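Local coordinates for glycosyl hydrolase, family 38 (Enterococcus faecalis, PDB 5KBP), which probably hydrolyses alpha-mannosidic linkages as a metal-dependent retaining glycoside hydrolase of family 38, at residues R19-P24 / G758-F763; N528-E533 / V650-E655. All blocks are in the same frame, centred on the assembly; numbering follows the deposited sequence.

Contact 1: R19-P24 / G758-F763; sequences REWYLP and GDWGYF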
loop_
_atom_site.group_PDB
_atom_site.type_symbol
_atom_site.label_atom_id
_atom_site.label_comp_id
_atom_site.label_asym_id
_atom_site.label_seq_id
_atom_site.Cartn_x
_atom_site.Cartn_y
_atom_site.Cartn_z
ATOM N N ARG A 19 -1.757 14.661 -7.300
ATOM C CA ARG A 19 -0.874 13.934 -6.393
ATOM C C ARG A 19 -0.401 12.621 -7.007
ATOM O O ARG A 19 0.749 12.210 -6.807
ATOM C CB ARG A 19 -1.591 13.687 -5.066
ATOM C CG ARG A 19 -0.685 13.280 -3.920
ATOM C CD ARG A 19 -1.400 13.457 -2.589
ATOM N NE ARG A 19 -0.572 13.053 -1.457
ATOM C CZ ARG A 19 -0.572 11.834 -0.930
ATOM N NH1 ARG A 19 -1.360 10.892 -1.432
ATOM N NH2 ARG A 19 0.212 11.556 0.101
ATOM N N GLU A 20 -1.271 11.953 -7.759
ATOM C CA GLU A 20 -0.912 10.725 -8.456
ATOM C C GLU A 20 -1.801 10.597 -9.683
ATOM O O GLU A 20 -3.017 10.787 -9.590
ATOM C CB GLU A 20 -1.063 9.504 -7.542
ATOM C CG GLU A 20 -2.299 9.539 -6.660
ATOM C CD GLU A 20 -2.285 8.463 -5.593
ATOM O OE1 GLU A 20 -3.334 8.243 -4.952
ATOM O OE2 GLU A 20 -1.224 7.835 -5.396
ATOM N N TRP A 21 -1.191 10.282 -10.826
ATOM C CA TRP A 21 -1.931 10.212 -12.080
ATOM C C TRP A 21 -1.302 9.214 -13.047
ATOM O O TRP A 21 -1.440 8.000 -12.867
ATOM C CB TRP A 21 -2.013 11.599 -12.724
ATOM C CG TRP A 21 -2.997 11.687 -13.852
ATOM C CD1 TRP A 21 -3.947 10.766 -14.187
ATOM C CD2 TRP A 21 -3.126 12.757 -14.797
ATOM N NE1 TRP A 21 -4.659 11.196 -15.281
ATOM C CE2 TRP A 21 -4.175 12.416 -15.673
ATOM C CE3 TRP A 21 -2.457 13.970 -14.984
ATOM C CZ2 TRP A 21 -4.568 13.245 -16.722
ATOM C CZ3 TRP A 21 -2.849 14.789 -16.026
ATOM C CH2 TRP A 21 -3.894 14.423 -16.881
ATOM N N TYR A 22 -0.617 9.714 -14.078
ATOM C CA TYR A 22 -0.058 8.849 -15.112
ATOM C C TYR A 22 1.267 8.217 -14.710
ATOM O O TYR A 22 1.742 7.316 -15.410
ATOM C CB TYR A 22 0.117 9.626 -16.421
ATOM C CG TYR A 22 0.897 10.917 -16.296
ATOM C CD1 TYR A 22 0.260 12.109 -15.978
ATOM C CD2 TYR A 22 2.269 10.947 -16.515
ATOM C CE1 TYR A 22 0.966 13.292 -15.870
ATOM C CE2 TYR A 22 2.985 12.130 -16.408
ATOM C CZ TYR A 22 2.327 13.298 -16.085
ATOM O OH TYR A 22 3.026 14.476 -15.977
ATOM N N LEU A 23 1.871 8.662 -13.618
ATOM C CA LEU A 23 3.059 8.049 -13.056
ATOM C C LEU A 23 2.728 7.393 -11.723
ATOM O O LEU A 23 1.714 7.718 -11.096
ATOM C CB LEU A 23 4.165 9.095 -12.850
ATOM C CG LEU A 23 4.860 9.652 -14.092
ATOM C CD1 LEU A 23 5.829 10.759 -13.703
ATOM C CD2 LEU A 23 5.581 8.536 -14.827
ATOM N N PRO A 24 3.547 6.444 -11.265
ATOM C CA PRO A 24 3.407 5.973 -9.884
ATOM C C PRO A 24 3.550 7.139 -8.916
ATOM O O PRO A 24 4.167 8.160 -9.232
ATOM C CB PRO A 24 4.551 4.966 -9.732
ATOM C CG PRO A 24 4.816 4.492 -11.123
ATOM C CD PRO A 24 4.571 5.686 -12.005
ATOM N N GLY A 758 -6.265 6.976 -21.021
ATOM C CA GLY A 758 -6.862 7.935 -21.930
ATOM C C GLY A 758 -6.229 9.309 -21.861
ATOM O O GLY A 758 -5.018 9.436 -21.653
ATOM N N ASP A 759 -7.044 10.346 -22.057
ATOM C CA ASP A 759 -6.652 11.750 -21.893
ATOM C C ASP A 759 -5.538 12.079 -22.882
ATOM O O ASP A 759 -5.733 11.864 -24.090
ATOM C CB ASP A 759 -6.329 12.001 -20.417
ATOM C CG ASP A 759 -6.356 13.475 -20.058
ATOM O OD1 ASP A 759 -7.453 13.994 -19.760
ATOM O OD2 ASP A 759 -5.285 14.117 -20.073
ATOM N N TRP A 760 -4.383 12.576 -22.442
ATOM C CA TRP A 760 -3.402 13.192 -23.328
ATOM C C TRP A 760 -2.405 12.210 -23.932
ATOM O O TRP A 760 -1.484 12.646 -24.630
ATOM C CB TRP A 760 -2.638 14.293 -22.579
ATOM C CG TRP A 760 -1.861 13.802 -21.387
ATOM C CD1 TRP A 760 -2.331 13.633 -20.118
ATOM C CD2 TRP A 760 -0.477 13.429 -21.354
ATOM N NE1 TRP A 760 -1.329 13.173 -19.299
ATOM C CE2 TRP A 760 -0.180 13.040 -20.033
ATOM C CE3 TRP A 760 0.539 13.384 -22.314
ATOM C CZ2 TRP A 760 1.089 12.613 -19.647
ATOM C CZ3 TRP A 760 1.799 12.957 -21.929
ATOM C CH2 TRP A 760 2.062 12.577 -20.609
ATOM N N GLY A 761 -2.556 10.914 -23.699
ATOM C CA GLY A 761 -1.606 9.975 -24.257
ATOM C C GLY A 761 -2.110 8.554 -24.162
ATOM O O GLY A 761 -3.279 8.307 -23.860
ATOM N N TYR A 762 -1.204 7.617 -24.434
ATOM C CA TYR A 762 -1.489 6.194 -24.315
ATOM C C TYR A 762 -0.848 5.666 -23.038
ATOM O O TYR A 762 0.381 5.658 -22.911
ATOM C CB TYR A 762 -0.978 5.416 -25.528
ATOM C CG TYR A 762 -1.010 3.918 -25.328
ATOM C CD1 TYR A 762 -2.210 3.252 -25.120
ATOM C CD2 TYR A 762 0.160 3.169 -25.346
ATOM C CE1 TYR A 762 -2.247 1.882 -24.934
ATOM C CE2 TYR A 762 0.133 1.796 -25.161
ATOM C CZ TYR A 762 -1.073 1.159 -24.955
ATOM O OH TYR A 762 -1.106 -0.205 -24.772
ATOM N N PHE A 763 -1.684 5.227 -22.100
ATOM C CA PHE A 763 -1.232 4.616 -20.853
ATOM C C PHE A 763 -2.049 3.345 -20.651
ATOM O O PHE A 763 -3.214 3.409 -20.247
ATOM C CB PHE A 763 -1.387 5.572 -19.674
ATOM C CG PHE A 763 -0.698 6.893 -19.865
ATOM C CD1 PHE A 763 -1.365 7.957 -20.450
ATOM C CD2 PHE A 763 0.612 7.072 -19.454
ATOM C CE1 PHE A 763 -0.736 9.175 -20.625
ATOM C CE2 PHE A 763 1.246 8.288 -19.627
ATOM C CZ PHE A 763 0.571 9.339 -20.214
#
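Trp760 drives the edge of its indole against two aromatic faces at once, those of Trp21 and Tyr22, and four aromatic side chains carry nearly the whole contact. Trp760 CZ2 stands over the centre of the Tyr22 ring, 3.5 Å above the plane, in an edge-to-face pair with the planes 85° apart. The other end of the same indole edge turns to Trp21: the five-membered ring of Trp760 and the six-membered ring of Trp21 form an offset edge-to-face pair, with Trp760 CD1 3.7 Å from Trp21 CH2. Trp760 NE1 lies over one face of Trp21, 3.7 Å from Trp21 CH2, and is buried with no hydrogen-bond partner in the model.

Phe763 meets the root of the tyrosine. Tyr22 CB sits over the phenylalanine face, 3.9 Å from the ring centroid, as a CH-pi contact. In Tyr22, chi1 of 53° puts CG between the backbone N and the carbonyl carbon, and chi2 of -88° turns the ring face to Trp760 CZ2. At the far margin Asp759 OD2 approaches the edge of Trp21 near its plane, 3.5 Å from CH2.

Arg482 of the second subunit adds a cation-pi contact to Trp760, and Tyr474 of that subunit an edge-to-face one. The type II' turn from Gly758 to Gly761 carries Asp759 and Trp760 at its corner. The arrangement is an aromatic cluster between two loops at the subunit interface, joining the family 38 N-terminal region, which in relatives carries the active site, to the C-terminal beta region.

Contact 2: N528-E533 / V650-E655; sequences NEMENE and VTMIKE
Met530 and Met652 reach toward each other, Met652 CE ending 3.6 Å from Met530 CB while Met530 SD lies 4.0 Å from Met652 CB. Met530 bends at its last torsion (chi3 -60°), which places its own CE 3.9 Å from Val650 CG1. The sulphur of Met652 lies beside the other strand's backbone, 3.8 Å from Glu531 C.

One polar bond closes the end of this apolar row. Asn532 ND2 donates to Ile653 O at 3.1 Å (N-H...O angle 151°); the acceptor lies in the amide plane, and the donor sits nearly in line with the C=O bond. The amide is fixed from its other end, since Asn532 OD1 accepts from the backbone N atoms of Phe534 and Ile535. Beyond it, Glu533 OE1 and Glu655 OE1 lie 3.8 Å apart, which would tend to raise the pKa of one, an effect that the long, weak ion pair of Glu655 with Lys497 may offset.

Leu659 packs on Met530, Val650 and Met652, and Ile535 and Val537 also touch Met652. Strands 529-531 and 650-653 run at 31° in these short segments, their axes approaching to 8.2 Å, and belong to different antiparallel sheets, face-to-face packing characteristic of a beta sandwich.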
loop_
_atom_site.group_PDB
_atom_site.type_symbol
_atom_site.label_atom_id
_atom_site.label_comp_id
_atom_site.label_asym_id
_atom_site.label_seq_id
_atom_site.Cartn_x
_atom_site.Cartn_y
_atom_site.Cartn_z
ATOM N N ASN A 528 -42.159 -19.509 -7.222
ATOM C CA ASN A 528 -41.074 -18.531 -7.126
ATOM C C ASN A 528 -41.622 -17.139 -6.807
ATOM O O ASN A 528 -41.438 -16.179 -7.558
ATOM C CB ASN A 528 -40.235 -18.513 -8.409
ATOM C CG ASN A 528 -39.539 -19.832 -8.670
ATOM O OD1 ASN A 528 -39.238 -20.581 -7.742
ATOM N ND2 ASN A 528 -39.272 -20.119 -9.939
ATOM N N GLU A 529 -42.300 -17.040 -5.666
ATOM C CA GLU A 529 -42.977 -15.813 -5.281
ATOM C C GLU A 529 -42.701 -15.477 -3.822
ATOM O O GLU A 529 -42.521 -16.365 -2.983
ATOM C CB GLU A 529 -44.494 -15.916 -5.508
ATOM C CG GLU A 529 -44.903 -15.836 -6.968
ATOM C CD GLU A 529 -46.394 -16.012 -7.174
ATOM O OE1 GLU A 529 -46.955 -17.003 -6.660
ATOM O OE2 GLU A 529 -47.005 -15.155 -7.848
ATOM N N MET A 530 -42.660 -14.177 -3.539
ATOM C CA MET A 530 -42.596 -13.645 -2.187
ATOM C C MET A 530 -43.628 -12.537 -2.054
ATOM O O MET A 530 -44.022 -11.911 -3.043
ATOM C CB MET A 530 -41.209 -13.081 -1.848
ATOM C CG MET A 530 -40.066 -14.058 -1.972
ATOM S SD MET A 530 -38.481 -13.285 -1.595
ATOM C CE MET A 530 -38.428 -11.992 -2.833
ATOM N N GLU A 531 -44.061 -12.290 -0.820
ATOM C CA GLU A 531 -44.941 -11.158 -0.563
ATOM C C GLU A 531 -45.005 -10.894 0.933
ATOM O O GLU A 531 -44.901 -11.818 1.747
ATOM C CB GLU A 531 -46.353 -11.392 -1.121
ATOM C CG GLU A 531 -47.181 -12.418 -0.371
ATOM C CD GLU A 531 -48.521 -12.670 -1.032
ATOM O OE1 GLU A 531 -48.564 -13.428 -2.023
ATOM O OE2 GLU A 531 -49.531 -12.095 -0.570
ATOM N N ASN A 532 -45.159 -9.617 1.279
ATOM C CA ASN A 532 -45.460 -9.209 2.645
ATOM C C ASN A 532 -46.660 -8.271 2.628
ATOM O O ASN A 532 -47.574 -8.442 1.817
ATOM C CB ASN A 532 -44.246 -8.543 3.303
ATOM C CG ASN A 532 -43.619 -7.468 2.434
ATOM O OD1 ASN A 532 -44.239 -6.965 1.497
ATOM N ND2 ASN A 532 -42.377 -7.110 2.743
ATOM N N GLU A 533 -46.665 -7.275 3.506
ATOM C CA GLU A 533 -47.762 -6.320 3.569
ATOM C C GLU A 533 -47.545 -5.109 2.673
ATOM O O GLU A 533 -48.412 -4.230 2.623
ATOM C CB GLU A 533 -47.979 -5.868 5.016
ATOM C CG GLU A 533 -46.777 -5.174 5.627
ATOM C CD GLU A 533 -46.933 -4.938 7.115
ATOM O OE1 GLU A 533 -46.463 -5.784 7.905
ATOM O OE2 GLU A 533 -47.533 -3.910 7.494
ATOM N N VAL A 650 -32.059 -12.217 -4.154
ATOM C CA VAL A 650 -33.158 -11.297 -3.883
ATOM C C VAL A 650 -33.709 -11.610 -2.499
ATOM O O VAL A 650 -34.194 -12.718 -2.251
ATOM C CB VAL A 650 -34.255 -11.405 -4.952
ATOM C CG1 VAL A 650 -35.358 -10.390 -4.683
ATOM C CG2 VAL A 650 -33.666 -11.206 -6.339
ATOM N N THR A 651 -33.640 -10.634 -1.597
ATOM C CA THR A 651 -34.007 -10.829 -0.201
ATOM C C THR A 651 -35.152 -9.902 0.181
ATOM O O THR A 651 -35.174 -8.729 -0.208
ATOM C CB THR A 651 -32.807 -10.582 0.723
ATOM O OG1 THR A 651 -31.693 -11.370 0.285
ATOM C CG2 THR A 651 -33.149 -10.960 2.159
ATOM N N MET A 652 -36.103 -10.439 0.944
ATOM C CA MET A 652 -37.229 -9.679 1.467
ATOM C C MET A 652 -37.431 -10.035 2.932
ATOM O O MET A 652 -37.359 -11.210 3.307
ATOM C CB MET A 652 -38.519 -9.963 0.683
ATOM C CG MET A 652 -39.788 -9.504 1.394
ATOM S SD MET A 652 -41.292 -10.261 0.751
ATOM C CE MET A 652 -41.320 -9.562 -0.891
ATOM N N ILE A 653 -37.685 -9.022 3.755
ATOM C CA ILE A 653 -38.017 -9.225 5.156
ATOM C C ILE A 653 -39.470 -8.810 5.386
ATOM O O ILE A 653 -40.092 -8.144 4.558
ATOM C CB ILE A 653 -37.058 -8.472 6.099
ATOM C CG1 ILE A 653 -37.225 -6.960 5.954
ATOM C CG2 ILE A 653 -35.619 -8.875 5.819
ATOM C CD1 ILE A 653 -36.340 -6.165 6.891
ATOM N N LYS A 654 -40.009 -9.215 6.539
ATOM C CA LYS A 654 -41.436 -9.041 6.796
ATOM C C LYS A 654 -41.801 -7.578 7.019
ATOM O O LYS A 654 -42.808 -7.098 6.488
ATOM C CB LYS A 654 -41.856 -9.882 8.002
ATOM C CG LYS A 654 -43.274 -9.615 8.484
ATOM C CD LYS A 654 -43.591 -10.408 9.743
ATOM C CE LYS A 654 -44.982 -10.078 10.263
ATOM N NZ LYS A 654 -45.323 -10.857 11.483
ATOM N N GLU A 655 -40.996 -6.850 7.795
ATOM C CA GLU A 655 -41.369 -5.529 8.285
ATOM C C GLU A 655 -40.760 -4.394 7.466
ATOM O O GLU A 655 -40.572 -3.289 7.984
ATOM C CB GLU A 655 -40.977 -5.387 9.755
ATOM C CG GLU A 655 -41.510 -6.488 10.662
ATOM C CD GLU A 655 -42.991 -6.339 10.969
ATOM O OE1 GLU A 655 -43.627 -5.405 10.438
ATOM O OE2 GLU A 655 -43.518 -7.158 11.751
#

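Overall arrangement
From the N terminus, the chain leaves strand 7-13, passes through 19-24 and enters helix 25-45; only 734 residues later does 758-763 return to close contact 1. That long loop takes in the helical middle region and most of the C-terminal beta region. Contact 2 is nested inside it and closes a much shorter loop of 116 residues, with far more strand than helix, between 528-533 and 650-655. Contact 1 ties the N-terminal region to the loop between strands 745-753 and 772-783, whereas contact 2 joins two sheets within the C-terminal beta region. Their centres are 47 Å apart, on opposite sides of the chain's centre, and they do not touch.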